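Side-chain contacts in FACT complex subunit SPT16 (Ashbya gossypii, PDB 6A8M), which probably serves within the FACT complex as a histone chaperone that reorganises nucleosomes during transcription, replication and DNA repair: residues V187-S192 with K429-Y434; D193-L198 with L254-S259; N402-S407 with A411-Q416. All coordinates share one frame; numbering follows the deposited sequence.

Contact 1. Residues V187-S192 with K429-Y434; sequences VSSRGS and KVLTNY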
loop_
_atom_site.group_PDB
_atom_site.type_symbol
_atom_site.label_atom_id
_atom_site.label_comp_id
_atom_site.label_asym_id
_atom_site.label_seq_id
_atom_site.Cartn_x
_atom_site.Cartn_y
_atom_site.Cartn_z
ATOM N N VAL A 187 3.938 -7.855 10.932
ATOM C CA VAL A 187 3.950 -6.910 12.046
ATOM C C VAL A 187 2.858 -5.877 11.841
ATOM O O VAL A 187 2.045 -5.618 12.736
ATOM C CB VAL A 187 5.326 -6.232 12.179
ATOM C CG1 VAL A 187 5.281 -5.145 13.251
ATOM C CG2 VAL A 187 6.416 -7.255 12.546
ATOM N N SER A 188 2.824 -5.288 10.646
ATOM C CA SER A 188 1.811 -4.290 10.317
ATOM C C SER A 188 0.407 -4.835 10.540
ATOM O O SER A 188 -0.454 -4.158 11.127
ATOM C CB SER A 188 1.981 -3.867 8.862
ATOM O OG SER A 188 0.978 -2.932 8.519
ATOM N N SER A 189 0.150 -6.050 10.042
ATOM C CA SER A 189 -1.176 -6.647 10.154
ATOM C C SER A 189 -1.561 -6.872 11.609
ATOM O O SER A 189 -2.721 -6.649 11.995
ATOM C CB SER A 189 -1.239 -7.976 9.386
ATOM O OG SER A 189 -1.125 -7.761 7.976
ATOM N N ARG A 190 -0.611 -7.311 12.440
ATOM C CA ARG A 190 -0.941 -7.468 13.851
ATOM C C ARG A 190 -1.224 -6.112 14.478
ATOM O O ARG A 190 -2.121 -5.985 15.311
ATOM C CB ARG A 190 0.174 -8.190 14.602
ATOM C CG ARG A 190 -0.198 -8.504 16.073
ATOM C CD ARG A 190 -1.234 -9.595 16.144
ATOM N NE ARG A 190 -0.676 -10.867 15.680
ATOM C CZ ARG A 190 0.127 -11.652 16.403
ATOM N NH1 ARG A 190 0.471 -11.317 17.642
ATOM N NH2 ARG A 190 0.587 -12.785 15.888
ATOM N N GLY A 191 -0.511 -5.072 14.038
ATOM C CA GLY A 191 -0.879 -3.722 14.446
ATOM C C GLY A 191 -2.303 -3.366 14.054
ATOM O O GLY A 191 -3.066 -2.838 14.862
ATOM N N SER A 192 -2.689 -3.664 12.807
ATOM C CA SER A 192 -4.068 -3.393 12.396
ATOM C C SER A 192 -5.062 -4.119 13.296
ATOM O O SER A 192 -6.095 -3.551 13.668
ATOM C CB SER A 192 -4.272 -3.795 10.939
ATOM O OG SER A 192 -3.594 -2.891 10.088
ATOM N N LYS A 429 -2.106 -17.165 3.509
ATOM C CA LYS A 429 -2.042 -17.074 4.964
ATOM C C LYS A 429 -2.665 -15.744 5.355
ATOM O O LYS A 429 -2.226 -14.689 4.878
ATOM C CB LYS A 429 -0.590 -17.178 5.450
ATOM C CG LYS A 429 -0.362 -16.915 6.935
ATOM C CD LYS A 429 1.148 -16.903 7.244
ATOM C CE LYS A 429 1.439 -16.728 8.727
ATOM N NZ LYS A 429 2.668 -17.477 9.123
ATOM N N VAL A 430 -3.713 -15.789 6.174
ATOM C CA VAL A 430 -4.383 -14.561 6.605
ATOM C C VAL A 430 -3.558 -13.930 7.722
ATOM O O VAL A 430 -3.295 -14.562 8.753
ATOM C CB VAL A 430 -5.820 -14.853 7.060
ATOM C CG1 VAL A 430 -6.514 -13.589 7.548
ATOM C CG2 VAL A 430 -6.621 -15.531 5.926
ATOM N N LEU A 431 -3.117 -12.685 7.511
ATOM C CA LEU A 431 -2.228 -12.035 8.468
ATOM C C LEU A 431 -2.970 -11.273 9.560
ATOM O O LEU A 431 -2.421 -11.089 10.651
ATOM C CB LEU A 431 -1.280 -11.077 7.741
ATOM C CG LEU A 431 -0.412 -11.670 6.617
ATOM C CD1 LEU A 431 0.583 -10.601 6.171
ATOM C CD2 LEU A 431 0.332 -12.926 7.084
ATOM N N THR A 432 -4.187 -10.817 9.282
ATOM C CA THR A 432 -5.034 -10.091 10.231
ATOM C C THR A 432 -5.980 -11.108 10.864
ATOM O O THR A 432 -6.823 -11.697 10.172
ATOM C CB THR A 432 -5.814 -8.979 9.523
ATOM O OG1 THR A 432 -6.369 -9.496 8.306
ATOM C CG2 THR A 432 -4.902 -7.789 9.164
ATOM N N ASN A 433 -5.823 -11.340 12.171
ATOM C CA ASN A 433 -6.521 -12.411 12.867
ATOM C C ASN A 433 -7.521 -11.895 13.892
ATOM O O ASN A 433 -8.083 -12.695 14.642
ATOM C CB ASN A 433 -5.505 -13.361 13.517
ATOM C CG ASN A 433 -4.531 -13.938 12.496
ATOM O OD1 ASN A 433 -3.302 -13.821 12.631
ATOM N ND2 ASN A 433 -5.081 -14.548 11.448
ATOM N N TYR A 434 -7.812 -10.593 13.903
ATOM C CA TYR A 434 -8.891 -10.101 14.749
ATOM C C TYR A 434 -10.193 -10.803 14.370
ATOM O O TYR A 434 -10.451 -11.070 13.193
ATOM C CB TYR A 434 -9.033 -8.577 14.630
ATOM C CG TYR A 434 -10.116 -8.052 15.534
ATOM C CD1 TYR A 434 -9.919 -7.978 16.920
ATOM C CD2 TYR A 434 -11.353 -7.691 15.027
ATOM C CE1 TYR A 434 -10.933 -7.523 17.760
ATOM C CE2 TYR A 434 -12.360 -7.243 15.858
ATOM C CZ TYR A 434 -12.152 -7.164 17.217
ATOM O OH TYR A 434 -13.171 -6.725 18.042
#

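Contact 2. Residues D193-L198 with L254-S259; sequences DKFMNL and LDWAYS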
loop_
_atom_site.group_PDB
_atom_site.type_symbol
_atom_site.label_atom_id
_atom_site.label_comp_id
_atom_site.label_asym_id
_atom_site.label_seq_id
_atom_site.Cartn_x
_atom_site.Cartn_y
_atom_site.Cartn_z
ATOM N N ASP A 193 -4.787 -5.390 13.610
ATOM C CA ASP A 193 -5.600 -6.144 14.562
ATOM C C ASP A 193 -5.776 -5.390 15.877
ATOM O O ASP A 193 -6.885 -5.317 16.415
ATOM C CB ASP A 193 -4.952 -7.498 14.872
ATOM C CG ASP A 193 -5.168 -8.552 13.800
ATOM O OD1 ASP A 193 -6.006 -8.366 12.892
ATOM O OD2 ASP A 193 -4.477 -9.589 13.908
ATOM N N LYS A 194 -4.678 -4.862 16.435
ATOM C CA LYS A 194 -4.758 -4.218 17.747
ATOM C C LYS A 194 -5.652 -2.991 17.703
ATOM O O LYS A 194 -6.407 -2.733 18.645
ATOM C CB LYS A 194 -3.376 -3.797 18.231
ATOM C CG LYS A 194 -2.448 -4.944 18.523
ATOM C CD LYS A 194 -3.038 -5.826 19.588
ATOM C CE LYS A 194 -1.957 -6.575 20.285
ATOM N NZ LYS A 194 -2.532 -7.304 21.449
ATOM N N PHE A 195 -5.531 -2.200 16.645
ATOM C CA PHE A 195 -6.344 -0.997 16.520
ATOM C C PHE A 195 -7.794 -1.321 16.185
ATOM O O PHE A 195 -8.698 -0.608 16.644
ATOM C CB PHE A 195 -5.699 -0.048 15.506
ATOM C CG PHE A 195 -4.507 0.658 16.081
ATOM C CD1 PHE A 195 -4.693 1.732 16.938
ATOM C CD2 PHE A 195 -3.227 0.199 15.853
ATOM C CE1 PHE A 195 -3.607 2.363 17.543
ATOM C CE2 PHE A 195 -2.141 0.822 16.447
ATOM C CZ PHE A 195 -2.330 1.904 17.287
ATOM N N MET A 196 -8.056 -2.385 15.414
ATOM C CA MET A 196 -9.452 -2.794 15.242
ATOM C C MET A 196 -10.063 -3.210 16.580
ATOM O O MET A 196 -11.230 -2.892 16.869
ATOM C CB MET A 196 -9.568 -3.924 14.206
ATOM C CG MET A 196 -11.022 -4.326 13.889
ATOM S SD MET A 196 -12.076 -2.954 13.339
ATOM C CE MET A 196 -11.476 -2.721 11.672
ATOM N N ASN A 197 -9.286 -3.903 17.423
ATOM C CA ASN A 197 -9.771 -4.237 18.760
ATOM C C ASN A 197 -10.118 -2.981 19.551
ATOM O O ASN A 197 -11.160 -2.927 20.216
ATOM C CB ASN A 197 -8.745 -5.057 19.533
ATOM C CG ASN A 197 -9.226 -5.356 20.949
ATOM O OD1 ASN A 197 -10.199 -6.083 21.126
ATOM N ND2 ASN A 197 -8.592 -4.745 21.954
ATOM N N LEU A 198 -9.231 -1.977 19.523
ATOM C CA LEU A 198 -9.489 -0.729 20.239
ATOM C C LEU A 198 -10.723 -0.054 19.687
ATOM O O LEU A 198 -11.530 0.502 20.439
ATOM C CB LEU A 198 -8.311 0.229 20.103
ATOM C CG LEU A 198 -7.056 0.043 20.927
ATOM C CD1 LEU A 198 -6.088 1.130 20.514
ATOM C CD2 LEU A 198 -7.365 0.121 22.424
ATOM N N LEU A 254 6.003 2.604 13.124
ATOM C CA LEU A 254 4.583 2.274 13.022
ATOM C C LEU A 254 3.795 3.550 12.735
ATOM O O LEU A 254 4.018 4.577 13.389
ATOM C CB LEU A 254 4.089 1.614 14.311
ATOM C CG LEU A 254 2.744 0.910 14.179
ATOM C CD1 LEU A 254 2.949 -0.485 13.626
ATOM C CD2 LEU A 254 2.023 0.874 15.528
ATOM N N ASP A 255 2.886 3.487 11.759
ATOM C CA ASP A 255 2.055 4.637 11.410
ATOM C C ASP A 255 0.725 4.127 10.844
ATOM O O ASP A 255 0.537 2.933 10.624
ATOM C CB ASP A 255 2.800 5.549 10.412
ATOM C CG ASP A 255 2.232 6.971 10.342
ATOM O OD1 ASP A 255 1.288 7.304 11.084
ATOM O OD2 ASP A 255 2.768 7.759 9.530
ATOM N N TRP A 256 -0.202 5.039 10.597
ATOM C CA TRP A 256 -1.414 4.683 9.869
ATOM C C TRP A 256 -1.143 4.609 8.370
ATOM O O TRP A 256 -0.392 5.417 7.822
ATOM C CB TRP A 256 -2.518 5.716 10.113
ATOM C CG TRP A 256 -3.099 5.674 11.479
ATOM C CD1 TRP A 256 -2.941 6.601 12.473
ATOM C CD2 TRP A 256 -3.936 4.643 12.021
ATOM N NE1 TRP A 256 -3.640 6.218 13.588
ATOM C CE2 TRP A 256 -4.246 5.015 13.346
ATOM C CE3 TRP A 256 -4.448 3.444 11.519
ATOM C CZ2 TRP A 256 -5.048 4.235 14.174
ATOM C CZ3 TRP A 256 -5.237 2.666 12.346
ATOM C CH2 TRP A 256 -5.542 3.068 13.654
ATOM N N ALA A 257 -1.798 3.650 7.695
ATOM C CA ALA A 257 -1.798 3.658 6.233
ATOM C C ALA A 257 -2.797 4.658 5.664
ATOM O O ALA A 257 -2.631 5.129 4.525
ATOM C CB ALA A 257 -2.108 2.263 5.688
ATOM N N TYR A 258 -3.835 4.963 6.432
ATOM C CA TYR A 258 -4.885 5.913 6.086
ATOM C C TYR A 258 -5.631 6.200 7.384
ATOM O O TYR A 258 -5.483 5.482 8.377
ATOM C CB TYR A 258 -5.833 5.364 4.989
ATOM C CG TYR A 258 -6.560 4.103 5.377
ATOM C CD1 TYR A 258 -5.985 2.845 5.176
ATOM C CD2 TYR A 258 -7.824 4.159 5.959
ATOM C CE1 TYR A 258 -6.660 1.691 5.553
ATOM C CE2 TYR A 258 -8.503 3.019 6.325
ATOM C CZ TYR A 258 -7.913 1.783 6.121
ATOM O OH TYR A 258 -8.587 0.652 6.511
ATOM N N SER A 259 -6.432 7.255 7.374
ATOM C CA SER A 259 -7.233 7.578 8.547
ATOM C C SER A 259 -8.329 6.531 8.724
ATOM O O SER A 259 -9.027 6.208 7.760
ATOM C CB SER A 259 -7.857 8.971 8.412
ATOM O OG SER A 259 -6.893 9.999 8.603
#

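Contact 3. Residues N402-S407 with A411-Q416; sequences NNLKDS and ASYALQ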
loop_
_atom_site.group_PDB
_atom_site.type_symbol
_atom_site.label_atom_id
_atom_site.label_comp_id
_atom_site.label_asym_id
_atom_site.label_seq_id
_atom_site.Cartn_x
_atom_site.Cartn_y
_atom_site.Cartn_z
ATOM N N ASN A 402 -23.419 -2.651 -0.680
ATOM C CA ASN A 402 -23.985 -1.367 -0.284
ATOM C C ASN A 402 -25.440 -1.294 -0.729
ATOM O O ASN A 402 -25.926 -2.122 -1.511
ATOM C CB ASN A 402 -23.154 -0.208 -0.852
ATOM C CG ASN A 402 -23.342 1.117 -0.076
ATOM O OD1 ASN A 402 -24.111 1.201 0.884
ATOM N ND2 ASN A 402 -22.614 2.146 -0.496
ATOM N N ASN A 403 -26.152 -0.316 -0.172
ATOM C CA ASN A 403 -27.513 0.002 -0.624
ATOM C C ASN A 403 -28.461 -1.172 -0.398
ATOM O O ASN A 403 -29.295 -1.507 -1.248
ATOM C CB ASN A 403 -27.520 0.439 -2.093
ATOM C CG ASN A 403 -26.685 1.683 -2.328
ATOM O OD1 ASN A 403 -27.034 2.755 -1.857
ATOM N ND2 ASN A 403 -25.586 1.546 -3.070
ATOM N N LEU A 404 -28.346 -1.790 0.764
ATOM C CA LEU A 404 -29.270 -2.824 1.194
ATOM C C LEU A 404 -30.301 -2.220 2.135
ATOM O O LEU A 404 -30.039 -1.222 2.808
ATOM C CB LEU A 404 -28.517 -3.953 1.900
ATOM C CG LEU A 404 -27.369 -4.518 1.064
ATOM C CD1 LEU A 404 -26.651 -5.609 1.834
ATOM C CD2 LEU A 404 -27.961 -5.043 -0.249
ATOM N N LYS A 405 -31.481 -2.839 2.180
ATOM C CA LYS A 405 -32.504 -2.480 3.147
ATOM C C LYS A 405 -33.140 -3.746 3.692
ATOM O O LYS A 405 -33.382 -4.695 2.945
ATOM C CB LYS A 405 -33.597 -1.598 2.533
ATOM C CG LYS A 405 -33.126 -0.228 2.067
ATOM C CD LYS A 405 -34.320 0.696 1.790
ATOM C CE LYS A 405 -33.921 1.863 0.889
ATOM N NZ LYS A 405 -32.761 2.623 1.439
ATOM N N ASP A 406 -33.410 -3.763 4.987
ATOM C CA ASP A 406 -34.214 -4.852 5.527
ATOM C C ASP A 406 -35.591 -4.855 4.868
ATOM O O ASP A 406 -36.225 -3.807 4.724
ATOM C CB ASP A 406 -34.357 -4.714 7.038
ATOM C CG ASP A 406 -35.067 -5.890 7.641
ATOM O OD1 ASP A 406 -34.380 -6.879 7.966
ATOM O OD2 ASP A 406 -36.310 -5.856 7.737
ATOM N N SER A 407 -36.045 -6.031 4.429
ATOM C CA SER A 407 -37.274 -6.080 3.644
ATOM C C SER A 407 -38.521 -5.721 4.445
ATOM O O SER A 407 -39.539 -5.345 3.844
ATOM C CB SER A 407 -37.445 -7.471 3.037
ATOM O OG SER A 407 -37.860 -8.391 4.023
ATOM N N ALA A 411 -34.919 -0.645 7.066
ATOM C CA ALA A 411 -33.685 -0.080 7.600
ATOM C C ALA A 411 -32.523 -0.250 6.622
ATOM O O ALA A 411 -32.260 -1.349 6.133
ATOM C CB ALA A 411 -33.359 -0.738 8.944
ATOM N N SER A 412 -31.830 0.849 6.347
ATOM C CA SER A 412 -30.668 0.824 5.467
ATOM C C SER A 412 -29.485 0.161 6.159
ATOM O O SER A 412 -29.220 0.402 7.345
ATOM C CB SER A 412 -30.278 2.248 5.068
ATOM O OG SER A 412 -31.296 2.855 4.292
ATOM N N TYR A 413 -28.748 -0.665 5.417
ATOM C CA TYR A 413 -27.510 -1.215 5.953
ATOM C C TYR A 413 -26.530 -1.516 4.827
ATOM O O TYR A 413 -26.809 -1.305 3.645
ATOM C CB TYR A 413 -27.764 -2.455 6.812
ATOM C CG TYR A 413 -28.262 -3.707 6.117
ATOM C CD1 TYR A 413 -29.617 -3.880 5.833
ATOM C CD2 TYR A 413 -27.383 -4.753 5.834
ATOM C CE1 TYR A 413 -30.073 -5.069 5.233
ATOM C CE2 TYR A 413 -27.821 -5.929 5.238
ATOM C CZ TYR A 413 -29.154 -6.081 4.944
ATOM O OH TYR A 413 -29.576 -7.260 4.365
ATOM N N ALA A 414 -25.341 -1.940 5.228
ATOM C CA ALA A 414 -24.265 -2.256 4.306
ATOM C C ALA A 414 -23.385 -3.246 5.038
ATOM O O ALA A 414 -23.486 -3.403 6.260
ATOM C CB ALA A 414 -23.476 -1.010 3.869
ATOM N N LEU A 415 -22.551 -3.938 4.283
ATOM C CA LEU A 415 -21.685 -4.965 4.848
ATOM C C LEU A 415 -20.300 -4.807 4.265
ATOM O O LEU A 415 -20.150 -4.573 3.064
ATOM C CB LEU A 415 -22.190 -6.394 4.536
ATOM C CG LEU A 415 -23.605 -6.697 5.032
ATOM C CD1 LEU A 415 -24.102 -8.027 4.461
ATOM C CD2 LEU A 415 -23.644 -6.724 6.564
ATOM N N GLN A 416 -19.280 -4.997 5.095
ATOM C CA GLN A 416 -17.938 -4.903 4.560
ATOM C C GLN A 416 -16.987 -5.725 5.414
ATOM O O GLN A 416 -17.021 -5.650 6.640
ATOM C CB GLN A 416 -17.480 -3.441 4.485
ATOM C CG GLN A 416 -16.118 -3.279 3.865
ATOM C CD GLN A 416 -15.830 -1.843 3.535
ATOM O OE1 GLN A 416 -15.839 -0.966 4.429
ATOM N NE2 GLN A 416 -15.612 -1.575 2.255
HETATM O O HOH W 1 -30.382 1.542 1.672
HETATM O O HOH W 2 -32.066 -7.319 3.373
HETATM O O HOH W 3 -33.876 3.116 4.474
#

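Contact 1. Residues V187-S192 with K429-Y434
S189 meets L431 and T432 in a small, buried helix-to-loop contact, where the chain leaves edge strand 427-430 and passes over helix 179-208 in the peptidase-like domain. The backbones come close, with S189 CA and T432 CA 5.2 Å apart, so short side chains are enough to fill the interface. S189 points at the loop and touches it with both side-chain atoms: its OG reaches L431 CB at 3.3 Å, and its CB lies 3.7 Å from T432 CG2. That hydroxyl sits beside its own backbone N (chi1 -67°) and turns back along the helix to bond L185 O, so it shows L431 an oxygen already engaged within the helix. T432 divides its branches by chemistry. With chi1 at 45°, OG1 stands between backbone N and carbonyl carbon and bonds D419, while CG2 faces the helix and also brushes S192 CB at 4.4 Å. The loop is braced from within by N433, whose ND2 bonds V430 O at 3.2 Å from above the carbonyl plane. Around this contact, S192 OG bonds S300, tying the helix to strand 298-308, and Q186 NE2 holds L431 O. I302 of that strand touches both S192 and T432, while T420 of strand 412-424 touches S189 and L431; the contact therefore sits where the helix meets one strand from each of two sheets.

Contact 2. Residues D193-L198 with L254-S259
The rings of F195 and W256 meet edge to face in the M24 peptidase-like part of Spt16, the indole presenting the edge of its six-membered ring to the phenyl face, with centroids 4.8 Å apart and planes at 60°. The indole does not come over the middle of the phenyl ring but at its root: W256 CH2 lies 3.6 Å from F195 CG and equally near CB and CD1, and W256 CZ2 is 3.7 Å from F195 CD1. Away from that root, L254 CD2 comes up near the plane of the phenyl ring and approaches F195 CE2 at 4.3 Å, a looser touch. F195 points from helix 179-208 toward strand 254-256, and the long indole spans the gap, since F195 CA and W256 CA are 10.0 Å apart. W256 CG lies anti to its own carbonyl carbon (chi1 -71°), which carries the six-membered ring toward the helix. In the next shell, I293 of strand 285-295 and L232 of helix 229-233 both touch F195 and L254. C291 and I226 touch W256. The indole NE1 gives its hydrogen to E223 O, which anchors the five-membered ring, while the six-membered ring meets F195. The contact is thus carbon against carbon, with the one polar atom of the indole satisfied by a backbone oxygen elsewhere, so its hold probably rests on shape and on the edge-to-face attraction of the rings.

Contact 3. Residues N402-S407 with A411-Q416
L404 lies over the ring of Y413 near the turn that closes the beta hairpin of strands 394-405 and 412-424, in the M24 peptidase-like part of Spt16, and this is the tight side of the contact. L404 CB stands 3.8 Å from the ring centroid, only 10° off the normal, a CH-pi contact, and its CD1 reaches Y413 CE2 at 3.6 Å. Y413 takes chi1 68°, between its backbone N and carbonyl carbon, which folds the ring across the neighbouring strand beneath L404. The two residues form an antiparallel hydrogen-bonded pair: Y413 N to L404 O at 3.0 Å is nearly straight (167°), whereas the return bond from L404 N to Y413 O is weak. D406 N bonds A411 O at 2.9 Å, and both atoms lie at the edge of the tyrosine ring. The other face, carrying K405 and S412, is looser and wet. K405 NZ stands 3.2 Å from S412 OG, and two waters each link these atoms; one of them also donates to L404 O. On the ring side a third water accepts from Y413 OH and donates to K405 O, while N317 of helix 312-332 also bonds that hydroxyl. Were Y413 an alanine, L404 would probably lose the ring beneath it, and N317 and the water on K405 O the hydroxyl they share. The hairpin end is thus two-sided in its chemistry: on one face the tyrosine ring lies under the carbons of L404 while its own hydroxyl is held by N317 and a water, and on the other runs a water-mediated polar network.

Overall arrangement
Contacts 1 and 2 use successive turns of helix 179-208 and lie 10 Å apart between centres. D193 joins them directly: its OD2 is 2.8 Å from N433 N and its OD1 3.0 Å from Y434 N, both probable hydrogen bonds, and M196 packs on the Y434 ring. Contact 3 stands apart, 28 Å from contact 1 and 26 Å from contact 2 between centres, yet it shares a sheet with contact 1, whose strand 427-430 lies next to strand 412-424. Along the chain, both other contacts fall inside the loop that contact 1 closes. All three belong to the part of Spt16 related to M24 metallopeptidases.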